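Local coordinates for putative DNA-binding protein (Salmonella typhimurium, PDB 2NMU), which is of unknown function but may bind DNA, and assembles as a trimer, at residues 47-52 / 120-125; 126-131 / 143-148; 76-81 / 92-97. All coordinates share one frame; numbering follows the deposited sequence.

Contact 1: residues 47-52 / 120-125; sequences AWIAGC and LVIGEL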
loop_
_atom_site.group_PDB
_atom_site.type_symbol
_atom_site.label_atom_id
_atom_site.label_comp_id
_atom_site.label_asym_id
_atom_site.label_seq_id
_atom_site.Cartn_x
_atom_site.Cartn_y
_atom_site.Cartn_z
ATOM N N ALA A 47 -14.184 2.519 -5.548
ATOM C CA ALA A 47 -13.056 3.133 -4.866
ATOM C C ALA A 47 -12.097 2.146 -4.217
ATOM O O ALA A 47 -12.413 0.969 -4.048
ATOM C CB ALA A 47 -13.581 4.090 -3.814
ATOM N N TRP A 48 -10.914 2.636 -3.861
ATOM C CA TRP A 48 -9.927 1.795 -3.192
ATOM C C TRP A 48 -9.034 2.685 -2.346
ATOM O O TRP A 48 -8.937 3.888 -2.588
ATOM C CB TRP A 48 -9.097 1.003 -4.218
ATOM C CG TRP A 48 -7.862 1.687 -4.751
ATOM C CD1 TRP A 48 -6.579 1.539 -4.296
ATOM C CD2 TRP A 48 -7.790 2.589 -5.864
ATOM N NE1 TRP A 48 -5.715 2.289 -5.057
ATOM C CE2 TRP A 48 -6.428 2.945 -6.025
ATOM C CE3 TRP A 48 -8.742 3.132 -6.740
ATOM C CZ2 TRP A 48 -5.991 3.819 -7.029
ATOM C CZ3 TRP A 48 -8.309 4.002 -7.741
ATOM C CH2 TRP A 48 -6.939 4.337 -7.875
ATOM N N ILE A 49 -8.400 2.108 -1.334
ATOM C CA ILE A 49 -7.513 2.896 -0.486
ATOM C C ILE A 49 -6.167 2.991 -1.196
ATOM O O ILE A 49 -5.441 2.000 -1.312
ATOM C CB ILE A 49 -7.317 2.240 0.892
ATOM C CG1 ILE A 49 -8.681 1.894 1.502
ATOM C CG2 ILE A 49 -6.558 3.202 1.816
ATOM C CD1 ILE A 49 -9.575 3.095 1.730
ATOM N N ALA A 50 -5.840 4.184 -1.677
ATOM C CA ALA A 50 -4.588 4.391 -2.395
ATOM C C ALA A 50 -3.419 4.693 -1.465
ATOM O O ALA A 50 -2.264 4.531 -1.845
ATOM C CB ALA A 50 -4.754 5.517 -3.412
ATOM N N GLY A 51 -3.721 5.134 -0.249
ATOM C CA GLY A 51 -2.670 5.448 0.706
ATOM C C GLY A 51 -3.259 5.677 2.083
ATOM O O GLY A 51 -4.359 6.204 2.196
ATOM N N CYS A 52 -2.541 5.289 3.132
ATOM C CA CYS A 52 -3.060 5.465 4.486
ATOM C C CYS A 52 -1.981 5.394 5.552
ATOM O O CYS A 52 -1.068 4.576 5.472
ATOM C CB CYS A 52 -4.118 4.391 4.774
ATOM S SG CYS A 52 -4.840 4.413 6.447
ATOM N N LEU A 120 -5.849 9.512 4.883
ATOM C CA LEU A 120 -6.199 8.636 3.781
ATOM C C LEU A 120 -6.253 9.319 2.430
ATOM O O LEU A 120 -6.638 10.480 2.323
ATOM C CB LEU A 120 -7.580 8.025 4.028
ATOM C CG LEU A 120 -7.832 7.103 5.219
ATOM C CD1 LEU A 120 -9.222 7.359 5.781
ATOM C CD2 LEU A 120 -7.686 5.660 4.769
ATOM N N VAL A 121 -5.857 8.582 1.400
ATOM C CA VAL A 121 -5.963 9.072 0.037
ATOM C C VAL A 121 -6.802 7.970 -0.590
ATOM O O VAL A 121 -6.383 6.814 -0.641
ATOM C CB VAL A 121 -4.607 9.164 -0.676
ATOM C CG1 VAL A 121 -4.819 9.562 -2.137
ATOM C CG2 VAL A 121 -3.727 10.196 0.018
ATOM N N ILE A 122 -8.002 8.321 -1.028
ATOM C CA ILE A 122 -8.899 7.346 -1.617
ATOM C C ILE A 122 -9.078 7.617 -3.099
ATOM O O ILE A 122 -9.281 8.755 -3.510
ATOM C CB ILE A 122 -10.269 7.382 -0.910
ATOM C CG1 ILE A 122 -10.095 6.974 0.557
ATOM C CG2 ILE A 122 -11.256 6.458 -1.617
ATOM C CD1 ILE A 122 -11.342 7.150 1.406
ATOM N N GLY A 123 -8.972 6.562 -3.895
ATOM C CA GLY A 123 -9.150 6.700 -5.325
ATOM C C GLY A 123 -10.523 6.196 -5.728
ATOM O O GLY A 123 -11.055 5.275 -5.114
ATOM N N GLU A 124 -11.100 6.827 -6.745
ATOM C CA GLU A 124 -12.406 6.451 -7.284
ATOM C C GLU A 124 -12.192 6.277 -8.792
ATOM O O GLU A 124 -11.513 7.086 -9.417
ATOM C CB GLU A 124 -13.437 7.555 -7.020
ATOM C CG GLU A 124 -14.683 7.473 -7.903
ATOM C CD GLU A 124 -15.649 6.375 -7.493
ATOM O OE1 GLU A 124 -15.228 5.417 -6.814
ATOM O OE2 GLU A 124 -16.840 6.463 -7.867
ATOM N N LEU A 125 -12.749 5.212 -9.359
ATOM C CA LEU A 125 -12.610 4.920 -10.788
ATOM C C LEU A 125 -13.944 5.232 -11.464
ATOM O O LEU A 125 -14.824 4.380 -11.532
ATOM C CB LEU A 125 -12.251 3.440 -10.968
ATOM C CG LEU A 125 -10.969 3.005 -10.241
ATOM C CD1 LEU A 125 -10.904 1.486 -10.149
ATOM C CD2 LEU A 125 -9.758 3.553 -10.978
#
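A classic beta bulge interrupts the antiparallel pairing of strands 47-56 and 114-124: A50 and G51 both face V121. A50 N donates to V121 O at 2.9 Å, while G51 N adds a weak bond to the same oxygen. Beyond the bulge V121 N returns a bond to G51 O at 2.9 Å. On the other side of it W48 and G123 form a hydrogen-bonded pair, with G123 N reaching W48 O at 3.0 Å. Here the W48 indole folds over the neighbouring strand: chi1 of 88° sets CG between the backbone N and the carbonyl carbon, and the ring comes to lie above G123, with CA 4.0 Å from the centroid of the six-membered ring, a CH-pi contact. G123, with no side chain, lets the ring settle directly on its backbone. W48 CZ3 meets L125 CD2 at 3.6 Å, the two side chains crossing at about a right angle. Within the large antiparallel sheet of the PCC domain this face turns toward the other subunits: W48 NE1 bonds to A50 O of the second subunit, and A50 O accepts from W48 NE1 of the third. A47, I49, C52, L120 and I122 occupy the reverse face. L120 and I122 supply the bulk on which helix 31-42 packs, and the small A47 and C52 leave room for neighbours on strand 75-86. L120 CD2 touches I49 CG2 and, 3.5 Å away, C52 SG. E124, on that face too, bends at chi2 and turns its carboxylate back past A47 CB, where OE1 accepts from A46 N and OE2 from R45 N.

Contact 2: residues 126-131 / 143-148; sequences PALTFS and LHISSR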
loop_
_atom_site.group_PDB
_atom_site.type_symbol
_atom_site.label_atom_id
_atom_site.label_comp_id
_atom_site.label_asym_id
_atom_site.label_seq_id
_atom_site.Cartn_x
_atom_site.Cartn_y
_atom_site.Cartn_z
ATOM N N PRO A 126 -14.098 6.460 -11.986
ATOM C CA PRO A 126 -15.320 6.925 -12.652
ATOM C C PRO A 126 -15.902 6.050 -13.759
ATOM O O PRO A 126 -17.115 6.036 -13.955
ATOM C CB PRO A 126 -14.927 8.309 -13.172
ATOM C CG PRO A 126 -13.860 8.748 -12.217
ATOM C CD PRO A 126 -13.049 7.489 -12.069
ATOM N N ALA A 127 -15.054 5.327 -14.483
ATOM C CA ALA A 127 -15.536 4.493 -15.580
ATOM C C ALA A 127 -16.033 3.118 -15.152
ATOM O O ALA A 127 -16.602 2.377 -15.961
ATOM C CB ALA A 127 -14.440 4.341 -16.634
ATOM N N LEU A 128 -15.838 2.777 -13.883
ATOM C CA LEU A 128 -16.247 1.469 -13.390
ATOM C C LEU A 128 -17.231 1.515 -12.227
ATOM O O LEU A 128 -17.483 2.566 -11.641
ATOM C CB LEU A 128 -15.009 0.681 -12.944
ATOM C CG LEU A 128 -13.869 0.548 -13.956
ATOM C CD1 LEU A 128 -12.671 -0.110 -13.280
ATOM C CD2 LEU A 128 -14.328 -0.271 -15.156
ATOM N N THR A 129 -17.778 0.350 -11.907
ATOM C CA THR A 129 -18.702 0.197 -10.795
ATOM C C THR A 129 -18.391 -1.126 -10.110
ATOM O O THR A 129 -18.305 -2.167 -10.769
ATOM C CB THR A 129 -20.177 0.178 -11.267
ATOM O OG1 THR A 129 -20.539 1.473 -11.765
ATOM C CG2 THR A 129 -21.098 -0.186 -10.113
ATOM N N PHE A 130 -18.200 -1.083 -8.792
ATOM C CA PHE A 130 -17.918 -2.291 -8.022
ATOM C C PHE A 130 -19.193 -2.795 -7.362
ATOM O O PHE A 130 -20.006 -2.009 -6.879
ATOM C CB PHE A 130 -16.920 -2.030 -6.886
ATOM C CG PHE A 130 -15.509 -1.747 -7.332
ATOM C CD1 PHE A 130 -15.076 -2.054 -8.616
ATOM C CD2 PHE A 130 -14.596 -1.197 -6.433
ATOM C CE1 PHE A 130 -13.758 -1.821 -8.999
ATOM C CE2 PHE A 130 -13.281 -0.958 -6.803
ATOM C CZ PHE A 130 -12.859 -1.271 -8.090
ATOM N N SER A 131 -19.363 -4.108 -7.336
ATOM C CA SER A 131 -20.506 -4.716 -6.669
ATOM C C SER A 131 -20.018 -6.052 -6.129
ATOM O O SER A 131 -18.945 -6.523 -6.505
ATOM C CB SER A 131 -21.686 -4.911 -7.636
ATOM O OG SER A 131 -21.347 -5.740 -8.733
ATOM N N LEU A 143 -15.936 -9.523 -5.510
ATOM C CA LEU A 143 -15.874 -8.319 -6.316
ATOM C C LEU A 143 -16.250 -8.556 -7.771
ATOM O O LEU A 143 -15.692 -9.428 -8.430
ATOM C CB LEU A 143 -14.463 -7.723 -6.253
ATOM C CG LEU A 143 -14.251 -6.449 -7.075
ATOM C CD1 LEU A 143 -15.107 -5.324 -6.494
ATOM C CD2 LEU A 143 -12.778 -6.063 -7.059
ATOM N N HIS A 144 -17.211 -7.774 -8.252
ATOM C CA HIS A 144 -17.661 -7.836 -9.636
ATOM C C HIS A 144 -17.440 -6.436 -10.191
ATOM O O HIS A 144 -17.888 -5.449 -9.604
ATOM C CB HIS A 144 -19.146 -8.200 -9.718
ATOM C CG HIS A 144 -19.712 -8.116 -11.102
ATOM N ND1 HIS A 144 -19.260 -8.902 -12.140
ATOM C CD2 HIS A 144 -20.681 -7.326 -11.623
ATOM C CE1 HIS A 144 -19.925 -8.600 -13.242
ATOM N NE2 HIS A 144 -20.793 -7.646 -12.955
ATOM N N ILE A 145 -16.745 -6.357 -11.319
ATOM C CA ILE A 145 -16.432 -5.080 -11.938
ATOM C C ILE A 145 -17.162 -4.920 -13.260
ATOM O O ILE A 145 -17.026 -5.747 -14.157
ATOM C CB ILE A 145 -14.920 -4.969 -12.184
ATOM C CG1 ILE A 145 -14.172 -5.262 -10.880
ATOM C CG2 ILE A 145 -14.571 -3.583 -12.697
ATOM C CD1 ILE A 145 -12.739 -5.684 -11.074
ATOM N N SER A 146 -17.940 -3.855 -13.375
ATOM C CA SER A 146 -18.681 -3.593 -14.599
ATOM C C SER A 146 -18.540 -2.128 -14.979
ATOM O O SER A 146 -18.098 -1.310 -14.171
ATOM C CB SER A 146 -20.156 -3.961 -14.414
ATOM O OG SER A 146 -20.725 -3.284 -13.310
ATOM N N SER A 147 -18.902 -1.803 -16.215
ATOM C CA SER A 147 -18.816 -0.434 -16.703
ATOM C C SER A 147 -19.840 0.462 -16.007
ATOM O O SER A 147 -20.961 0.036 -15.726
ATOM C CB SER A 147 -19.045 -0.411 -18.216
ATOM O OG SER A 147 -19.039 0.915 -18.706
ATOM N N ARG A 148 -19.447 1.701 -15.724
ATOM C CA ARG A 148 -20.335 2.656 -15.065
ATOM C C ARG A 148 -21.501 2.980 -15.999
ATOM O O ARG A 148 -22.664 2.900 -15.607
ATOM C CB ARG A 148 -19.571 3.942 -14.729
ATOM C CG ARG A 148 -20.373 4.996 -13.956
ATOM C CD ARG A 148 -20.608 4.593 -12.507
ATOM N NE ARG A 148 -19.358 4.455 -11.759
ATOM C CZ ARG A 148 -18.817 5.402 -10.994
ATOM N NH1 ARG A 148 -19.415 6.579 -10.851
ATOM N NH2 ARG A 148 -17.664 5.173 -10.376
HETATM O O HOH W 1 -15.933 1.510 -18.588
HETATM O O HOH W 2 -20.463 -4.052 -10.679
#
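Strands 128-134 and 141-147 form a two-stranded beta hairpin, and its open end is tied by R148 to the turn that leads into it. Among the polar contacts, R148 grips L128 O side-on with two nitrogens, NE at 2.7 Å and NH2 at 2.9 Å, both with the oxygen in the guanidinium plane. Bends at chi2 and chi3 curl the long chain back to make this possible, and P126 O sits 3.4 Å above the centre of the same flat group. NH2 also forms a salt bridge with E124, so arginine's several donors serve backbone and carboxylate together. R148 N adds a bond to A127 O. Backbone pairs T129 with S146 and S131 with H144 continue the hairpin.

The apolar contacts are on the face of F130 and I145. L143 CD1 lies over the F130 ring, 4.1 Å from its centroid, a CH-pi contact, while I145 runs alongside F130 and its CG2 meets L128 CD1 at 4.0 Å. Such bulky groups suit a face that packs on A22, L23 and E119 of the second subunit.

Small hydroxyl residues and H144 occupy the reverse, more solvent-accessible face. S131 OG comes to the edge of the H144 ring, in its plane. One water bridges this face, donating to T129 O and hydrogen-bonding S131 OG at 2.7 Å and S146 OG at 2.8 Å.

Contact 3: residues 76-81 / 92-97; sequences FEVISL and LHLAVS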
loop_
_atom_site.group_PDB
_atom_site.type_symbol
_atom_site.label_atom_id
_atom_site.label_comp_id
_atom_site.label_asym_id
_atom_site.label_seq_id
_atom_site.Cartn_x
_atom_site.Cartn_y
_atom_site.Cartn_z
ATOM N N PHE A 76 -1.647 1.498 18.932
ATOM C CA PHE A 76 -1.267 0.928 17.644
ATOM C C PHE A 76 -1.028 1.948 16.539
ATOM O O PHE A 76 -1.658 3.006 16.500
ATOM C CB PHE A 76 -2.367 -0.018 17.158
ATOM C CG PHE A 76 -2.605 -1.203 18.046
ATOM C CD1 PHE A 76 -1.777 -2.314 17.983
ATOM C CD2 PHE A 76 -3.684 -1.224 18.927
ATOM C CE1 PHE A 76 -2.020 -3.435 18.779
ATOM C CE2 PHE A 76 -3.936 -2.338 19.727
ATOM C CZ PHE A 76 -3.102 -3.446 19.652
ATOM N N GLU A 77 -0.112 1.617 15.637
ATOM C CA GLU A 77 0.166 2.458 14.481
ATOM C C GLU A 77 -0.410 1.683 13.304
ATOM O O GLU A 77 -0.308 0.455 13.260
ATOM C CB GLU A 77 1.674 2.632 14.259
ATOM C CG GLU A 77 2.385 3.487 15.296
ATOM C CD GLU A 77 1.996 4.947 15.211
ATOM O OE1 GLU A 77 2.410 5.624 14.246
ATOM O OE2 GLU A 77 1.270 5.420 16.106
ATOM N N VAL A 78 -1.042 2.384 12.373
ATOM C CA VAL A 78 -1.572 1.725 11.188
ATOM C C VAL A 78 -0.414 1.652 10.203
ATOM O O VAL A 78 0.089 2.679 9.756
ATOM C CB VAL A 78 -2.712 2.525 10.545
ATOM C CG1 VAL A 78 -3.074 1.915 9.191
ATOM C CG2 VAL A 78 -3.915 2.526 11.467
ATOM N N ILE A 79 0.020 0.441 9.883
ATOM C CA ILE A 79 1.128 0.256 8.952
ATOM C C ILE A 79 0.599 0.237 7.527
ATOM O O ILE A 79 1.195 0.817 6.622
ATOM C CB ILE A 79 1.878 -1.051 9.262
ATOM C CG1 ILE A 79 2.480 -0.960 10.667
ATOM C CG2 ILE A 79 2.955 -1.309 8.213
ATOM C CD1 ILE A 79 3.362 0.264 10.890
ATOM N N SER A 80 -0.527 -0.441 7.329
ATOM C CA SER A 80 -1.148 -0.488 6.017
ATOM C C SER A 80 -2.639 -0.783 6.127
ATOM O O SER A 80 -3.084 -1.537 6.989
ATOM C CB SER A 80 -0.469 -1.531 5.121
ATOM O OG SER A 80 -0.619 -2.840 5.627
ATOM N N LEU A 81 -3.406 -0.150 5.251
ATOM C CA LEU A 81 -4.847 -0.332 5.187
ATOM C C LEU A 81 -5.120 -0.398 3.687
ATOM O O LEU A 81 -4.993 0.598 2.982
ATOM C CB LEU A 81 -5.565 0.855 5.831
ATOM C CG LEU A 81 -7.083 0.928 5.644
ATOM C CD1 LEU A 81 -7.716 -0.409 5.942
ATOM C CD2 LEU A 81 -7.647 2.012 6.559
ATOM N N LEU A 92 -11.679 -4.631 3.124
ATOM C CA LEU A 92 -10.453 -3.991 3.590
ATOM C C LEU A 92 -9.624 -4.845 4.540
ATOM O O LEU A 92 -10.166 -5.567 5.376
ATOM C CB LEU A 92 -10.814 -2.679 4.287
ATOM C CG LEU A 92 -11.629 -1.704 3.430
ATOM C CD1 LEU A 92 -12.280 -0.650 4.315
ATOM C CD2 LEU A 92 -10.727 -1.071 2.382
ATOM N N HIS A 93 -8.304 -4.758 4.399
ATOM C CA HIS A 93 -7.382 -5.486 5.263
ATOM C C HIS A 93 -6.531 -4.460 5.992
ATOM O O HIS A 93 -6.165 -3.434 5.421
ATOM C CB HIS A 93 -6.489 -6.426 4.448
ATOM C CG HIS A 93 -7.192 -7.658 3.971
ATOM N ND1 HIS A 93 -6.516 -8.783 3.552
ATOM C CD2 HIS A 93 -8.509 -7.950 3.867
ATOM C CE1 HIS A 93 -7.388 -9.717 3.213
ATOM N NE2 HIS A 93 -8.602 -9.237 3.395
ATOM N N LEU A 94 -6.209 -4.748 7.248
ATOM C CA LEU A 94 -5.433 -3.837 8.079
ATOM C C LEU A 94 -4.245 -4.521 8.747
ATOM O O LEU A 94 -4.322 -5.686 9.132
ATOM C CB LEU A 94 -6.346 -3.249 9.162
ATOM C CG LEU A 94 -5.731 -2.498 10.349
ATOM C CD1 LEU A 94 -5.253 -1.115 9.907
ATOM C CD2 LEU A 94 -6.771 -2.359 11.456
ATOM N N ALA A 95 -3.151 -3.781 8.874
ATOM C CA ALA A 95 -1.949 -4.269 9.541
ATOM C C ALA A 95 -1.564 -3.183 10.542
ATOM O O ALA A 95 -1.489 -2.001 10.186
ATOM C CB ALA A 95 -0.827 -4.479 8.535
ATOM N N VAL A 96 -1.350 -3.567 11.796
ATOM C CA VAL A 96 -0.968 -2.597 12.818
ATOM C C VAL A 96 0.276 -3.062 13.559
ATOM O O VAL A 96 0.575 -4.254 13.581
ATOM C CB VAL A 96 -2.097 -2.376 13.860
ATOM C CG1 VAL A 96 -3.312 -1.753 13.193
ATOM C CG2 VAL A 96 -2.469 -3.695 14.520
ATOM N N SER A 97 0.999 -2.113 14.152
ATOM C CA SER A 97 2.208 -2.408 14.922
ATOM C C SER A 97 2.030 -1.826 16.321
ATOM O O SER A 97 1.430 -0.758 16.476
ATOM C CB SER A 97 3.447 -1.797 14.251
ATOM O OG SER A 97 3.374 -0.381 14.168
HETATM O O HOH W 3 -3.142 -3.661 4.544
#
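Strands 75-86 and 89-97 run antiparallel, their short segments at 141° to each other, and a classic beta bulge at I79 and S80, which both face A95, moves the register by one. The two strands form a beta hairpin in the middle of the main sheet of the PCC domain. E77 and S97 exchange two backbone bonds before the bulge. At the bulge A95 O takes I79 N at 2.9 Å and, weakly, S80 N, and A95 N then donates to S80 O.

On one face V78 CG1 meets L94 CD1 at 3.8 Å, the side chains crossing at about a right angle. F76 CD1 touches V96 CG2, while S97 O lies at the edge of the phenyl ring, near its plane. L81 has CG anti to its backbone N (chi1 170°), which carries CD1 along the partner strand to H93 O at 3.4 Å and to L92 CB. These aliphatic and aromatic groups suit a buried layer, since strand 47-56 and strands 59-62 and 103-108 supply further apolar neighbours such as L56, V59 and M108.

E77, S80, A95 and S97 make the other face, which meets the other subunits. A95 has only its CB, which lets S80 OG come to 3.3 Å from it and also packs on I79 of the second subunit. E77 turns its carboxylate away from the partner strand to a salt bridge with R115, which probably offsets its buried charge. I79, turned toward the partner strand at the bulge, brings CD1 to 3.3 Å from S97 OG. H93 leads away from the 76-81 strand, into the interface, where ND1 donates to V78 O of the second subunit. A water joins the strands, accepting from S80 OG at 2.9 Å and donating to H93 O at 3.2 Å.

In the fold
Contacts 1 and 3 are buried and belong to one antiparallel sheet, whose neighbouring strands 47-56 and 75-86 bring I49 and C52 against L81, and I49 against L92. Both have a bulge, and each has one face on the apolar interior and another on the trimer interfaces. Contact 2 lies nearer the surface, in a separate hairpin about 17 Å (centre to centre) from the middle of the chain, with an arginine grip on a backbone carbonyl and a more accessible, water-bridged hydroxyl and histidine face. It joins contact 1 through the E124-R148 salt bridge and through F130 against A47 and L125, but stays about 10 Å, at the nearest atoms, from contact 3. All three touch the second subunit.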